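Local coordinates for protein particle-associated glycoside hydrolase (Acinetobacter phage Fri1, PDB 6C72) that probably degrades the capsular polysaccharide of Acinetobacter baumannii as a trimeric phage tailspike depolymerase, opening the way for virus entry into the host cell, at residues C218-I224 against F239-Y245; D266-A272 against F287-K291; I302-P306 against V336-N340. The contacts are given in a common frame with arbitrary orientation. Numbering follows the deposited sequence.

Contact 1: C218-I224 against F239-Y245; sequences CGFGIKI and FRLEGLY
Two successive coils of a parallel beta-helix, as in other phage tailspikes, stack. Cys218 pairs with Phe239 and Gly219 with Arg240; Leu241 is an extra residue, after which Phe220-Glu242 to Lys223-Tyr245 run in parallel register. Corners at Gly221 (phi/psi -75/-76) and Gly243 (-67/-36), departing from extended Ile222 and Leu244, stack with CA atoms 4.5 Å apart. The Phe239 ring (chi1 m) covers Gly221, whose CA lies 3.7 Å from its centroid, a CH-pi contact; Cys218 SG makes a sulfur-aromatic contact at the ring edge, 5.5 Å from the centroid. Arg240 N donates to Cys218 O (2.8 Å). Gly219 O accepts from Leu241 N (2.9 Å) and Glu242 N (3.2 Å). Glu242 (m, p) brings OE1 to 3.2 Å from Phe220 CE1, while OE2 pairs with Arg269 and Asn270 and O accepts from Gly221 N (3.1 Å). Gly243 O takes Ile222 N (2.8 Å), its proximity excluding any CB on Gly221. Leu244 (t, p) shares the inward face with Ile222, its CD1 3.8 Å from Ile224 CD1. On the other face the Tyr245 ring (t) meets that of Phe220 obliquely, centroids 4.3 Å apart. Tyr245 N bonds Ile222 O at 2.8 Å, and Ile224 N Tyr245 O at 2.7 Å.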
ATOM      1  N   CYS A 218     -33.718  -1.374  17.014  1.00 36.74           N
ATOM      2  CA  CYS A 218     -32.580  -0.862  17.751  1.00 36.01           C
ATOM      3  C   CYS A 218     -31.759   0.079  16.877  1.00 36.21           C
ATOM      4  O   CYS A 218     -31.568  -0.163  15.681  1.00 36.48           O
ATOM      5  CB  CYS A 218     -31.723  -2.019  18.242  1.00 35.06           C
ATOM      6  SG  CYS A 218     -30.369  -1.446  19.239  1.00 34.40           S
ATOM      7  N   GLY A 219     -31.280   1.163  17.478  1.00 35.81           N
ATOM      8  CA  GLY A 219     -30.521   2.162  16.752  1.00 36.09           C
ATOM      9  C   GLY A 219     -29.265   1.636  16.087  1.00 35.43           C
ATOM     10  O   GLY A 219     -29.123   1.711  14.864  1.00 35.87           O
ATOM     11  N   PHE A 220     -28.348   1.094  16.878  1.00 27.68           N
ATOM     12  CA  PHE A 220     -27.051   0.658  16.392  1.00 26.80           C
ATOM     13  C   PHE A 220     -26.817  -0.804  16.724  1.00 26.72           C
ATOM     14  O   PHE A 220     -27.234  -1.294  17.784  1.00 27.40           O
ATOM     15  CB  PHE A 220     -25.911   1.468  17.015  1.00 26.61           C
ATOM     16  CG  PHE A 220     -26.019   2.955  16.807  1.00 27.36           C
ATOM     17  CD1 PHE A 220     -25.902   3.506  15.530  1.00 27.89           C
ATOM     18  CD2 PHE A 220     -26.218   3.807  17.897  1.00 27.68           C
ATOM     19  CE1 PHE A 220     -25.991   4.883  15.341  1.00 28.72           C
ATOM     20  CE2 PHE A 220     -26.300   5.179  17.718  1.00 28.40           C
ATOM     21  CZ  PHE A 220     -26.182   5.724  16.434  1.00 28.90           C
ATOM     22  N   GLY A 221     -26.126  -1.493  15.818  1.00 33.02           N
ATOM     23  CA  GLY A 221     -25.535  -2.770  16.159  1.00 32.64           C
ATOM     24  C   GLY A 221     -24.302  -2.566  17.015  1.00 32.47           C
ATOM     25  O   GLY A 221     -24.342  -2.750  18.233  1.00 32.57           O
ATOM     26  N   ILE A 222     -23.201  -2.163  16.386  1.00 32.93           N
ATOM     27  CA  ILE A 222     -21.958  -1.846  17.078  1.00 33.10           C
ATOM     28  C   ILE A 222     -21.786  -0.338  17.041  1.00 33.16           C
ATOM     29  O   ILE A 222     -21.762   0.261  15.959  1.00 33.08           O
ATOM     30  CB  ILE A 222     -20.741  -2.541  16.444  1.00 33.35           C
ATOM     31  CG1 ILE A 222     -20.993  -4.039  16.267  1.00 33.63           C
ATOM     32  CG2 ILE A 222     -19.487  -2.292  17.293  1.00 34.04           C
ATOM     33  CD1 ILE A 222     -19.935  -4.741  15.446  1.00 34.29           C
ATOM     34  N   LYS A 223     -21.719   0.273  18.219  1.00 30.28           N
ATOM     35  CA  LYS A 223     -21.379   1.681  18.384  1.00 30.71           C
ATOM     36  C   LYS A 223     -20.020   1.747  19.064  1.00 31.26           C
ATOM     37  O   LYS A 223     -19.867   1.270  20.193  1.00 31.63           O
ATOM     38  CB  LYS A 223     -22.439   2.424  19.207  1.00 31.03           C
ATOM     39  CG  LYS A 223     -22.082   3.864  19.485  1.00 31.72           C
ATOM     40  CD  LYS A 223     -23.154   4.650  20.255  1.00 32.05           C
ATOM     41  CE  LYS A 223     -22.637   6.081  20.480  1.00 32.70           C
ATOM     42  NZ  LYS A 223     -23.507   6.978  21.312  1.00 32.96           N
ATOM     43  N   ILE A 224     -19.037   2.320  18.377  1.00 25.28           N
ATOM     44  CA  ILE A 224     -17.653   2.317  18.840  1.00 25.44           C
ATOM     45  C   ILE A 224     -17.259   3.725  19.260  1.00 25.81           C
ATOM     46  O   ILE A 224     -17.270   4.653  18.442  1.00 25.67           O
ATOM     47  CB  ILE A 224     -16.702   1.776  17.767  1.00 25.01           C
ATOM     48  CG1 ILE A 224     -17.068   0.330  17.412  1.00 24.76           C
ATOM     49  CG2 ILE A 224     -15.276   1.847  18.261  1.00 25.44           C
ATOM     50  CD1 ILE A 224     -16.205  -0.244  16.261  1.00 24.41           C
ATOM     51  N   PHE A 239     -31.138  -2.637  11.471  1.00 30.29           N
ATOM     52  CA  PHE A 239     -31.021  -1.614  12.505  1.00 29.94           C
ATOM     53  C   PHE A 239     -31.652  -0.294  12.069  1.00 31.27           C
ATOM     54  O   PHE A 239     -31.705   0.044  10.885  1.00 32.40           O
ATOM     55  CB  PHE A 239     -29.557  -1.437  12.920  1.00 28.81           C
ATOM     56  CG  PHE A 239     -29.063  -2.578  13.757  1.00 27.73           C
ATOM     57  CD1 PHE A 239     -29.247  -2.574  15.136  1.00 27.62           C
ATOM     58  CD2 PHE A 239     -28.535  -3.719  13.158  1.00 27.45           C
ATOM     59  CE1 PHE A 239     -28.849  -3.663  15.912  1.00 27.78           C
ATOM     60  CE2 PHE A 239     -28.128  -4.803  13.926  1.00 26.88           C
ATOM     61  CZ  PHE A 239     -28.281  -4.775  15.301  1.00 27.37           C
ATOM     62  N   ARG A 240     -32.169   0.437  13.059  1.00 29.05           N
ATOM     63  CA  ARG A 240     -32.911   1.662  12.792  1.00 29.71           C
ATOM     64  C   ARG A 240     -31.998   2.766  12.278  1.00 28.99           C
ATOM     65  O   ARG A 240     -32.430   3.609  11.487  1.00 30.12           O
ATOM     66  CB  ARG A 240     -33.642   2.095  14.064  1.00 30.75           C
ATOM     67  CG  ARG A 240     -34.489   3.359  13.941  1.00 31.68           C
ATOM     68  CD  ARG A 240     -35.271   3.651  15.218  1.00 32.90           C
ATOM     69  NE  ARG A 240     -34.453   3.529  16.429  1.00 32.52           N
ATOM     70  CZ  ARG A 240     -33.739   4.519  16.972  1.00 32.25           C
ATOM     71  NH1 ARG A 240     -33.724   5.727  16.418  1.00 32.30           N
ATOM     72  NH2 ARG A 240     -33.036   4.302  18.079  1.00 32.04           N
ATOM     73  N   LEU A 241     -30.743   2.784  12.715  1.00 30.37           N
ATOM     74  CA  LEU A 241     -29.791   3.776  12.228  1.00 30.49           C
ATOM     75  C   LEU A 241     -28.711   3.080  11.408  1.00 30.05           C
ATOM     76  O   LEU A 241     -28.782   3.066  10.177  1.00 30.95           O
ATOM     77  CB  LEU A 241     -29.183   4.568  13.392  1.00 29.75           C
ATOM     78  CG  LEU A 241     -30.221   5.321  14.226  1.00 30.22           C
ATOM     79  CD1 LEU A 241     -29.571   6.055  15.379  1.00 29.65           C
ATOM     80  CD2 LEU A 241     -31.018   6.296  13.373  1.00 31.47           C
ATOM     81  N   GLU A 242     -27.738   2.459  12.077  1.00 31.55           N
ATOM     82  CA  GLU A 242     -26.627   1.805  11.400  1.00 30.86           C
ATOM     83  C   GLU A 242     -26.311   0.470  12.061  1.00 29.56           C
ATOM     84  O   GLU A 242     -26.439   0.310  13.278  1.00 29.01           O
ATOM     85  CB  GLU A 242     -25.355   2.671  11.406  1.00 30.51           C
ATOM     86  CG  GLU A 242     -25.359   3.807  10.399  1.00 31.74           C
ATOM     87  CD  GLU A 242     -25.977   5.074  10.964  1.00 32.26           C
ATOM     88  OE1 GLU A 242     -25.959   5.252  12.206  1.00 31.78           O
ATOM     89  OE2 GLU A 242     -26.482   5.891  10.165  1.00 32.99           O
ATOM     90  N   GLY A 243     -25.859  -0.479  11.247  1.00 24.69           N
ATOM     91  CA  GLY A 243     -25.298  -1.690  11.814  1.00 24.55           C
ATOM     92  C   GLY A 243     -24.003  -1.431  12.564  1.00 24.24           C
ATOM     93  O   GLY A 243     -23.736  -2.056  13.593  1.00 24.42           O
ATOM     94  N   LEU A 244     -23.193  -0.497  12.069  1.00 27.30           N
ATOM     95  CA  LEU A 244     -21.925  -0.107  12.672  1.00 26.84           C
ATOM     96  C   LEU A 244     -21.845   1.413  12.688  1.00 27.21           C
ATOM     97  O   LEU A 244     -22.152   2.061  11.681  1.00 27.81           O
ATOM     98  CB  LEU A 244     -20.744  -0.694  11.887  1.00 26.72           C
ATOM     99  CG  LEU A 244     -19.336  -0.171  12.194  1.00 26.62           C
ATOM    100  CD1 LEU A 244     -18.870  -0.524  13.599  1.00 26.80           C
ATOM    101  CD2 LEU A 244     -18.333  -0.639  11.136  1.00 26.86           C
ATOM    102  N   TYR A 245     -21.445   1.976  13.825  1.00 31.00           N
ATOM    103  CA  TYR A 245     -21.372   3.419  14.020  1.00 31.74           C
ATOM    104  C   TYR A 245     -20.155   3.717  14.884  1.00 31.73           C
ATOM    105  O   TYR A 245     -20.046   3.205  16.004  1.00 31.68           O
ATOM    106  CB  TYR A 245     -22.655   3.935  14.669  1.00 32.43           C
ATOM    107  CG  TYR A 245     -22.742   5.431  14.886  1.00 33.45           C
ATOM    108  CD1 TYR A 245     -23.296   6.258  13.924  1.00 34.27           C
ATOM    109  CD2 TYR A 245     -22.313   6.009  16.077  1.00 33.60           C
ATOM    110  CE1 TYR A 245     -23.407   7.619  14.118  1.00 34.77           C
ATOM    111  CE2 TYR A 245     -22.415   7.376  16.289  1.00 34.24           C
ATOM    112  CZ  TYR A 245     -22.964   8.177  15.301  1.00 34.68           C
ATOM    113  OH  TYR A 245     -23.076   9.539  15.504  1.00 35.00           O
TER

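Contact 2: D266-A272 against F287-K291; sequences DARRNTA and FQQLK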
ATOM      1  N   ASP A 266     -28.979  -4.413   5.572  1.00 28.40           N
ATOM      2  CA  ASP A 266     -29.992  -3.373   5.553  1.00 29.84           C
ATOM      3  C   ASP A 266     -30.059  -2.647   6.889  1.00 29.18           C
ATOM      4  O   ASP A 266     -30.000  -3.262   7.960  1.00 27.81           O
ATOM      5  CB  ASP A 266     -31.363  -3.961   5.223  1.00 30.89           C
ATOM      6  CG  ASP A 266     -31.797  -5.020   6.227  1.00 29.71           C
ATOM      7  OD1 ASP A 266     -31.170  -6.102   6.261  1.00 28.71           O
ATOM      8  OD2 ASP A 266     -32.741  -4.763   7.015  1.00 29.87           O
ATOM      9  N   ALA A 267     -30.160  -1.326   6.806  1.00 29.66           N
ATOM     10  CA  ALA A 267     -30.389  -0.463   7.950  1.00 29.21           C
ATOM     11  C   ALA A 267     -31.186   0.733   7.456  1.00 30.95           C
ATOM     12  O   ALA A 267     -31.096   1.107   6.283  1.00 32.06           O
ATOM     13  CB  ALA A 267     -29.075  -0.029   8.606  1.00 27.70           C
ATOM     14  N   ARG A 268     -31.979   1.325   8.352  1.00 29.62           N
ATOM     15  CA  ARG A 268     -32.917   2.367   7.944  1.00 30.87           C
ATOM     16  C   ARG A 268     -32.262   3.721   7.728  1.00 30.66           C
ATOM     17  O   ARG A 268     -32.917   4.618   7.177  1.00 31.49           O
ATOM     18  CB  ARG A 268     -34.040   2.516   8.969  1.00 30.73           C
ATOM     19  CG  ARG A 268     -34.775   1.213   9.303  1.00 30.80           C
ATOM     20  CD  ARG A 268     -35.343   0.532   8.066  1.00 31.76           C
ATOM     21  NE  ARG A 268     -36.258   1.390   7.316  1.00 33.26           N
ATOM     22  CZ  ARG A 268     -37.526   1.590   7.661  1.00 33.65           C
ATOM     23  NH1 ARG A 268     -38.012   1.005   8.747  1.00 33.88           N
ATOM     24  NH2 ARG A 268     -38.313   2.370   6.934  1.00 34.86           N
ATOM     25  N   ARG A 269     -31.005   3.899   8.143  1.00 34.62           N
ATOM     26  CA  ARG A 269     -30.290   5.126   7.814  1.00 34.23           C
ATOM     27  C   ARG A 269     -29.128   4.806   6.875  1.00 33.65           C
ATOM     28  O   ARG A 269     -29.233   5.055   5.676  1.00 34.20           O
ATOM     29  CB  ARG A 269     -29.814   5.854   9.080  1.00 33.30           C
ATOM     30  CG  ARG A 269     -29.368   7.298   8.806  1.00 33.24           C
ATOM     31  CD  ARG A 269     -29.313   8.164  10.063  1.00 32.85           C
ATOM     32  NE  ARG A 269     -28.241   7.764  10.973  1.00 31.75           N
ATOM     33  CZ  ARG A 269     -28.026   8.302  12.173  1.00 31.33           C
ATOM     34  NH1 ARG A 269     -28.806   9.286  12.631  1.00 31.85           N
ATOM     35  NH2 ARG A 269     -27.025   7.852  12.921  1.00 30.47           N
ATOM     36  N   ASN A 270     -28.031   4.262   7.402  1.00 33.51           N
ATOM     37  CA  ASN A 270     -26.905   3.783   6.611  1.00 32.85           C
ATOM     38  C   ASN A 270     -26.548   2.377   7.058  1.00 32.45           C
ATOM     39  O   ASN A 270     -26.778   2.012   8.211  1.00 32.07           O
ATOM     40  CB  ASN A 270     -25.667   4.689   6.773  1.00 31.98           C
ATOM     41  CG  ASN A 270     -26.006   6.162   6.683  1.00 32.39           C
ATOM     42  OD1 ASN A 270     -26.297   6.669   5.602  1.00 33.02           O
ATOM     43  ND2 ASN A 270     -25.999   6.846   7.814  1.00 32.15           N
ATOM     44  N   THR A 271     -25.968   1.582   6.160  1.00 33.72           N
ATOM     45  CA  THR A 271     -25.487   0.278   6.602  1.00 32.78           C
ATOM     46  C   THR A 271     -24.413   0.444   7.665  1.00 31.07           C
ATOM     47  O   THR A 271     -24.297  -0.384   8.572  1.00 30.01           O
ATOM     48  CB  THR A 271     -24.939  -0.553   5.440  1.00 32.65           C
ATOM     49  OG1 THR A 271     -23.765   0.071   4.905  1.00 32.27           O
ATOM     50  CG2 THR A 271     -25.983  -0.760   4.345  1.00 33.85           C
ATOM     51  N   ALA A 272     -23.601   1.489   7.549  1.00 29.10           N
ATOM     52  CA  ALA A 272     -22.521   1.751   8.487  1.00 27.75           C
ATOM     53  C   ALA A 272     -22.122   3.217   8.371  1.00 28.24           C
ATOM     54  O   ALA A 272     -22.268   3.825   7.307  1.00 29.24           O
ATOM     55  CB  ALA A 272     -21.311   0.848   8.217  1.00 26.84           C
ATOM     56  N   PHE A 287     -21.341  -3.939   2.077  1.00 27.66           N
ATOM     57  CA  PHE A 287     -22.301  -2.949   2.557  1.00 27.61           C
ATOM     58  C   PHE A 287     -23.480  -2.982   1.593  1.00 28.36           C
ATOM     59  O   PHE A 287     -23.333  -2.604   0.425  1.00 28.87           O
ATOM     60  CB  PHE A 287     -21.677  -1.549   2.633  1.00 27.52           C
ATOM     61  CG  PHE A 287     -20.376  -1.492   3.414  1.00 26.91           C
ATOM     62  CD1 PHE A 287     -19.162  -1.791   2.803  1.00 26.77           C
ATOM     63  CD2 PHE A 287     -20.376  -1.141   4.761  1.00 25.83           C
ATOM     64  CE1 PHE A 287     -17.973  -1.743   3.505  1.00 25.86           C
ATOM     65  CE2 PHE A 287     -19.191  -1.081   5.481  1.00 24.81           C
ATOM     66  CZ  PHE A 287     -17.981  -1.382   4.851  1.00 24.95           C
ATOM     67  N   GLN A 288     -24.631  -3.479   2.045  1.00 35.07           N
ATOM     68  CA  GLN A 288     -25.712  -3.819   1.119  1.00 36.09           C
ATOM     69  C   GLN A 288     -27.043  -3.294   1.632  1.00 36.90           C
ATOM     70  O   GLN A 288     -27.436  -3.602   2.759  1.00 36.63           O
ATOM     71  CB  GLN A 288     -25.794  -5.335   0.896  1.00 36.08           C
ATOM     72  CG  GLN A 288     -24.438  -6.012   0.888  1.00 35.39           C
ATOM     73  CD  GLN A 288     -24.445  -7.366   0.215  1.00 35.66           C
ATOM     74  OE1 GLN A 288     -24.992  -7.522  -0.884  1.00 36.39           O
ATOM     75  NE2 GLN A 288     -23.825  -8.353   0.856  1.00 35.19           N
ATOM     76  N   GLN A 289     -27.731  -2.508   0.802  1.00 25.56           N
ATOM     77  CA  GLN A 289     -29.132  -2.126   1.007  1.00 26.28           C
ATOM     78  C   GLN A 289     -29.986  -2.855  -0.035  1.00 26.97           C
ATOM     79  O   GLN A 289     -30.370  -2.294  -1.058  1.00 27.48           O
ATOM     80  CB  GLN A 289     -29.293  -0.614   0.909  1.00 26.53           C
ATOM     81  CG  GLN A 289     -28.564   0.159   2.006  1.00 26.02           C
ATOM     82  CD  GLN A 289     -29.363   0.260   3.315  1.00 26.31           C
ATOM     83  OE1 GLN A 289     -30.207  -0.579   3.613  1.00 26.70           O
ATOM     84  NE2 GLN A 289     -29.085   1.301   4.100  1.00 26.22           N
ATOM     85  N   LEU A 290     -30.324  -4.108   0.254  1.00 38.52           N
ATOM     86  CA  LEU A 290     -31.054  -4.947  -0.688  1.00 38.79           C
ATOM     87  C   LEU A 290     -32.502  -5.192  -0.268  1.00 38.94           C
ATOM     88  O   LEU A 290     -33.148  -6.103  -0.793  1.00 38.98           O
ATOM     89  CB  LEU A 290     -30.326  -6.277  -0.884  1.00 38.44           C
ATOM     90  CG  LEU A 290     -28.915  -6.149  -1.459  1.00 38.47           C
ATOM     91  CD1 LEU A 290     -28.326  -7.523  -1.758  1.00 38.38           C
ATOM     92  CD2 LEU A 290     -28.912  -5.273  -2.716  1.00 39.13           C
ATOM     93  N   LYS A 291     -33.040  -4.384   0.647  1.00 40.61           N
ATOM     94  CA  LYS A 291     -34.433  -4.477   1.074  1.00 40.88           C
ATOM     95  C   LYS A 291     -35.110  -3.145   0.770  1.00 41.75           C
ATOM     96  O   LYS A 291     -35.305  -2.320   1.677  1.00 42.06           O
ATOM     97  CB  LYS A 291     -34.531  -4.823   2.558  1.00 40.45           C
ATOM     98  CG  LYS A 291     -33.771  -6.078   2.947  1.00 39.72           C
ATOM     99  CD  LYS A 291     -34.404  -6.742   4.140  1.00 39.46           C
ATOM    100  CE  LYS A 291     -33.783  -8.103   4.436  1.00 38.91           C
ATOM    101  NZ  LYS A 291     -34.499  -8.744   5.593  1.00 38.72           N
TER
HETATM  102  O   HOH W   1     -34.317  -6.860   8.228  1.00 30.89           O
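The loop 266-272 joins strands 263-264 and 272-275 of the parallel beta-helix, and it bends around the end of strand 286-289, which belongs to the next coil. Backbone proximity is confined to two places: Asp266 and Gln289 have CA atoms 4.8 Å apart, Thr271 and Phe287 6.1 Å. Between them the loop swings away from the strand, so Arg268 makes no contact with 287-291. Backbone pairing fails at the loop's start, where Asp266 N is 3.3 Å from Gln288 O but at a poor angle for a bond.

A side chain takes over from the backbone. Gln289, with chi1 and chi2 both m, folds its amide into the bend and binds both the backbone N and the backbone O of Ala267: Ala267 N donates to Gln289 OE1 (3.3 Å), and Gln289 NE2 donates to Ala267 O (3.0 Å). Thr271 points its CB toward the strand and packs CG2 against Gln289 CG at 3.6 Å; its OG1 is hydrogen-bonded to Leu299 O. Nearer the core, Ala272 CB approaches the edge of the Phe287 ring, 4.0 Å from CE2. That ring also meets Phe264 and Phe322, from the paired strands of the adjoining coils, with nearly parallel planes, which places it in an aromatic column inside the helix.

Where Lys291 emerges at the surface, Asp266 OD1 is held by Ser237 and lies 4.3 Å from Lys291 NZ, beyond salt-bridge range. A water spans the two charges instead, 2.9 Å from Asp266 OD2 and 3.2 Å from Lys291 NZ.

Contact 3: I302-P306 against V336-N340; sequences IEPNP and VKEQN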
ATOM      1  N   ILE A 302     -19.351   8.274   5.533  1.00 27.79           N
ATOM      2  CA  ILE A 302     -18.311   8.935   6.317  1.00 27.87           C
ATOM      3  C   ILE A 302     -18.773  10.376   6.492  1.00 28.68           C
ATOM      4  O   ILE A 302     -18.612  11.197   5.589  1.00 28.63           O
ATOM      5  CB  ILE A 302     -16.943   8.870   5.644  1.00 27.34           C
ATOM      6  CG1 ILE A 302     -16.486   7.425   5.486  1.00 27.00           C
ATOM      7  CG2 ILE A 302     -15.936   9.675   6.439  1.00 27.56           C
ATOM      8  CD1 ILE A 302     -15.162   7.291   4.764  1.00 27.00           C
ATOM      9  N   GLU A 303     -19.372  10.684   7.640  1.00 29.70           N
ATOM     10  CA  GLU A 303     -19.962  12.006   7.852  1.00 30.70           C
ATOM     11  C   GLU A 303     -19.756  12.491   9.280  1.00 31.35           C
ATOM     12  O   GLU A 303     -20.596  12.267  10.160  1.00 32.26           O
ATOM     13  CB  GLU A 303     -21.447  12.006   7.498  1.00 31.68           C
ATOM     14  CG  GLU A 303     -22.068  13.372   7.568  1.00 32.63           C
ATOM     15  CD  GLU A 303     -23.469  13.426   6.981  1.00 33.67           C
ATOM     16  OE1 GLU A 303     -24.132  12.369   6.855  1.00 34.04           O
ATOM     17  OE2 GLU A 303     -23.927  14.539   6.649  1.00 34.26           O
ATOM     18  N   PRO A 304     -18.663  13.209   9.534  1.00 28.47           N
ATOM     19  CA  PRO A 304     -18.554  13.974  10.788  1.00 29.01           C
ATOM     20  C   PRO A 304     -19.722  14.939  10.937  1.00 29.87           C
ATOM     21  O   PRO A 304     -20.166  15.562   9.966  1.00 30.04           O
ATOM     22  CB  PRO A 304     -17.227  14.726  10.627  1.00 28.46           C
ATOM     23  CG  PRO A 304     -16.424  13.868   9.695  1.00 27.61           C
ATOM     24  CD  PRO A 304     -17.422  13.251   8.737  1.00 27.52           C
ATOM     25  N   ASN A 305     -20.224  15.058  12.164  1.00 31.64           N
ATOM     26  CA  ASN A 305     -21.351  15.942  12.399  1.00 32.45           C
ATOM     27  C   ASN A 305     -20.929  17.396  12.206  1.00 32.54           C
ATOM     28  O   ASN A 305     -19.864  17.801  12.686  1.00 32.15           O
ATOM     29  CB  ASN A 305     -21.901  15.737  13.806  1.00 32.69           C
ATOM     30  CG  ASN A 305     -22.620  14.413  13.963  1.00 32.68           C
ATOM     31  OD1 ASN A 305     -23.761  14.256  13.522  1.00 33.26           O
ATOM     32  ND2 ASN A 305     -21.959  13.450  14.594  1.00 31.95           N
ATOM     33  N   PRO A 306     -21.741  18.206  11.520  1.00 33.20           N
ATOM     34  CA  PRO A 306     -21.391  19.622  11.343  1.00 33.42           C
ATOM     35  C   PRO A 306     -21.243  20.300  12.689  1.00 33.68           C
ATOM     36  O   PRO A 306     -21.888  19.921  13.668  1.00 33.92           O
ATOM     37  CB  PRO A 306     -22.582  20.201  10.567  1.00 34.25           C
ATOM     38  CG  PRO A 306     -23.252  19.008   9.945  1.00 34.20           C
ATOM     39  CD  PRO A 306     -23.025  17.861  10.885  1.00 33.81           C
ATOM     40  N   VAL A 336     -17.939  10.480   1.340  1.00 23.37           N
ATOM     41  CA  VAL A 336     -16.705  10.847   2.017  1.00 23.41           C
ATOM     42  C   VAL A 336     -16.797  12.330   2.366  1.00 24.13           C
ATOM     43  O   VAL A 336     -16.906  13.177   1.472  1.00 24.63           O
ATOM     44  CB  VAL A 336     -15.468  10.554   1.157  1.00 23.27           C
ATOM     45  CG1 VAL A 336     -14.206  11.076   1.866  1.00 23.44           C
ATOM     46  CG2 VAL A 336     -15.365   9.074   0.878  1.00 22.69           C
ATOM     47  N   LYS A 337     -16.775  12.643   3.654  1.00 28.95           N
ATOM     48  CA  LYS A 337     -16.821  14.032   4.103  1.00 29.54           C
ATOM     49  C   LYS A 337     -15.565  14.333   4.906  1.00 29.36           C
ATOM     50  O   LYS A 337     -15.426  13.880   6.047  1.00 29.36           O
ATOM     51  CB  LYS A 337     -18.071  14.309   4.934  1.00 30.28           C
ATOM     52  CG  LYS A 337     -18.101  15.723   5.469  1.00 30.98           C
ATOM     53  CD  LYS A 337     -19.295  15.957   6.367  1.00 31.90           C
ATOM     54  CE  LYS A 337     -19.269  17.366   6.923  1.00 32.56           C
ATOM     55  NZ  LYS A 337     -20.294  17.560   7.994  1.00 33.45           N
ATOM     56  N   GLU A 338     -14.663  15.105   4.313  1.00 30.53           N
ATOM     57  CA  GLU A 338     -13.513  15.612   5.040  1.00 30.52           C
ATOM     58  C   GLU A 338     -13.972  16.756   5.933  1.00 31.14           C
ATOM     59  O   GLU A 338     -14.687  17.654   5.478  1.00 31.63           O
ATOM     60  CB  GLU A 338     -12.423  16.072   4.062  1.00 30.39           C
ATOM     61  CG  GLU A 338     -11.096  16.473   4.714  1.00 30.36           C
ATOM     62  CD  GLU A 338     -11.147  17.865   5.306  1.00 30.83           C
ATOM     63  OE1 GLU A 338     -11.801  18.732   4.682  1.00 31.21           O
ATOM     64  OE2 GLU A 338     -10.584  18.084   6.409  1.00 30.92           O
ATOM     65  N   GLN A 339     -13.587  16.713   7.207  1.00 29.08           N
ATOM     66  CA  GLN A 339     -13.906  17.806   8.127  1.00 29.72           C
ATOM     67  C   GLN A 339     -12.847  17.878   9.212  1.00 29.68           C
ATOM     68  O   GLN A 339     -12.714  16.935  10.000  1.00 29.58           O
ATOM     69  CB  GLN A 339     -15.280  17.615   8.767  1.00 30.24           C
ATOM     70  CG  GLN A 339     -15.580  18.612   9.895  1.00 30.93           C
ATOM     71  CD  GLN A 339     -16.955  18.378  10.519  1.00 31.53           C
ATOM     72  OE1 GLN A 339     -17.983  18.470   9.842  1.00 31.90           O
ATOM     73  NE2 GLN A 339     -16.973  18.067  11.810  1.00 31.70           N
ATOM     74  N   ASN A 340     -12.108  18.992   9.258  1.00 38.32           N
ATOM     75  CA  ASN A 340     -11.168  19.262  10.343  1.00 38.39           C
ATOM     76  C   ASN A 340     -10.121  18.157  10.491  1.00 37.95           C
ATOM     77  O   ASN A 340      -9.665  17.865  11.602  1.00 38.05           O
ATOM     78  CB  ASN A 340     -11.906  19.486  11.678  1.00 38.87           C
ATOM     79  CG  ASN A 340     -12.883  20.682  11.635  1.00 39.51           C
ATOM     80  OD1 ASN A 340     -12.644  21.681  10.956  1.00 39.71           O
ATOM     81  ND2 ASN A 340     -13.961  20.589  12.390  1.00 39.93           N
TER
HETATM   82  O   HOH W   2     -22.576  16.611   7.092  1.00 30.97           O
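Segments 302-306 and 336-340 are equivalent exits from adjacent coils of the parallel beta-helix: each follows the end of a strand, 300-302 or 333-336, and the direction from CA 302 to CA 306 lies 35° from that of CA 336 to CA 339. The CA spacing widens from 5.0 Å at Ile302-Val336 to 5.3 Å at Glu303-Lys337 and 6.6 Å at Pro304-Gln339, so regular pairing gives way to loop contacts.

Backbone-to-backbone bonding reduces to one weak hydrogen bond, Lys337 N to Ile302 O, 3.0 Å long but with an angle of only 122°. Side chains bond to the backbone beyond it. Lys337 is extended, all four chi angles t, and carries its NZ along the neighbouring loop to Pro304 O (2.8 Å). Gln339 sends NE2 to Asn305 O (3.0 Å), while its OE1 accepts from Lys337 NZ (3.1 Å), tying the two donors together. Neither carbonyl belongs to a strand, and Pro304 and Pro306 have no backbone NH with which to continue sheet pairing.

The apolar pair is Ile302 CD1 and Val336 CG2, 4.3 Å apart inside the helix, where both side chains touch Val348. The Pro304 ring packs against Lys337 and Gln339 in van der Waals contact, its CD 4.0 Å from Lys337 CB and its CB 3.6 Å from the amide NE2 of Gln339.

Charge is handled through solvent: one water sits 2.5 Å from Glu303 OE2 and 2.6 Å from Lys337 NZ.

Overall arrangement
All three contacts join neighbouring coils of one long parallel beta-helix and follow in series along the chain. One run of parallel pairs connects them: strand 220-224 with 244-247, 244-247 with 272-275, 272-275 with 300-302, and 300-302 with 333-336. Contacts 1 and 2, centres 11 Å apart, touch: Glu242 OE2 forms a salt bridge with Arg269 NE (2.7 Å) and a probable hydrogen bond with Asn270 ND2 (2.6 Å). Contact 3, centred 18 Å from contact 1, meets it by packing, Tyr245 OH to Asn305 ND2 at 4.2 Å; its nearest atoms to contact 2 are about 6 Å away. Such successive coils build the chain's elongated body, three copies of which form the spike.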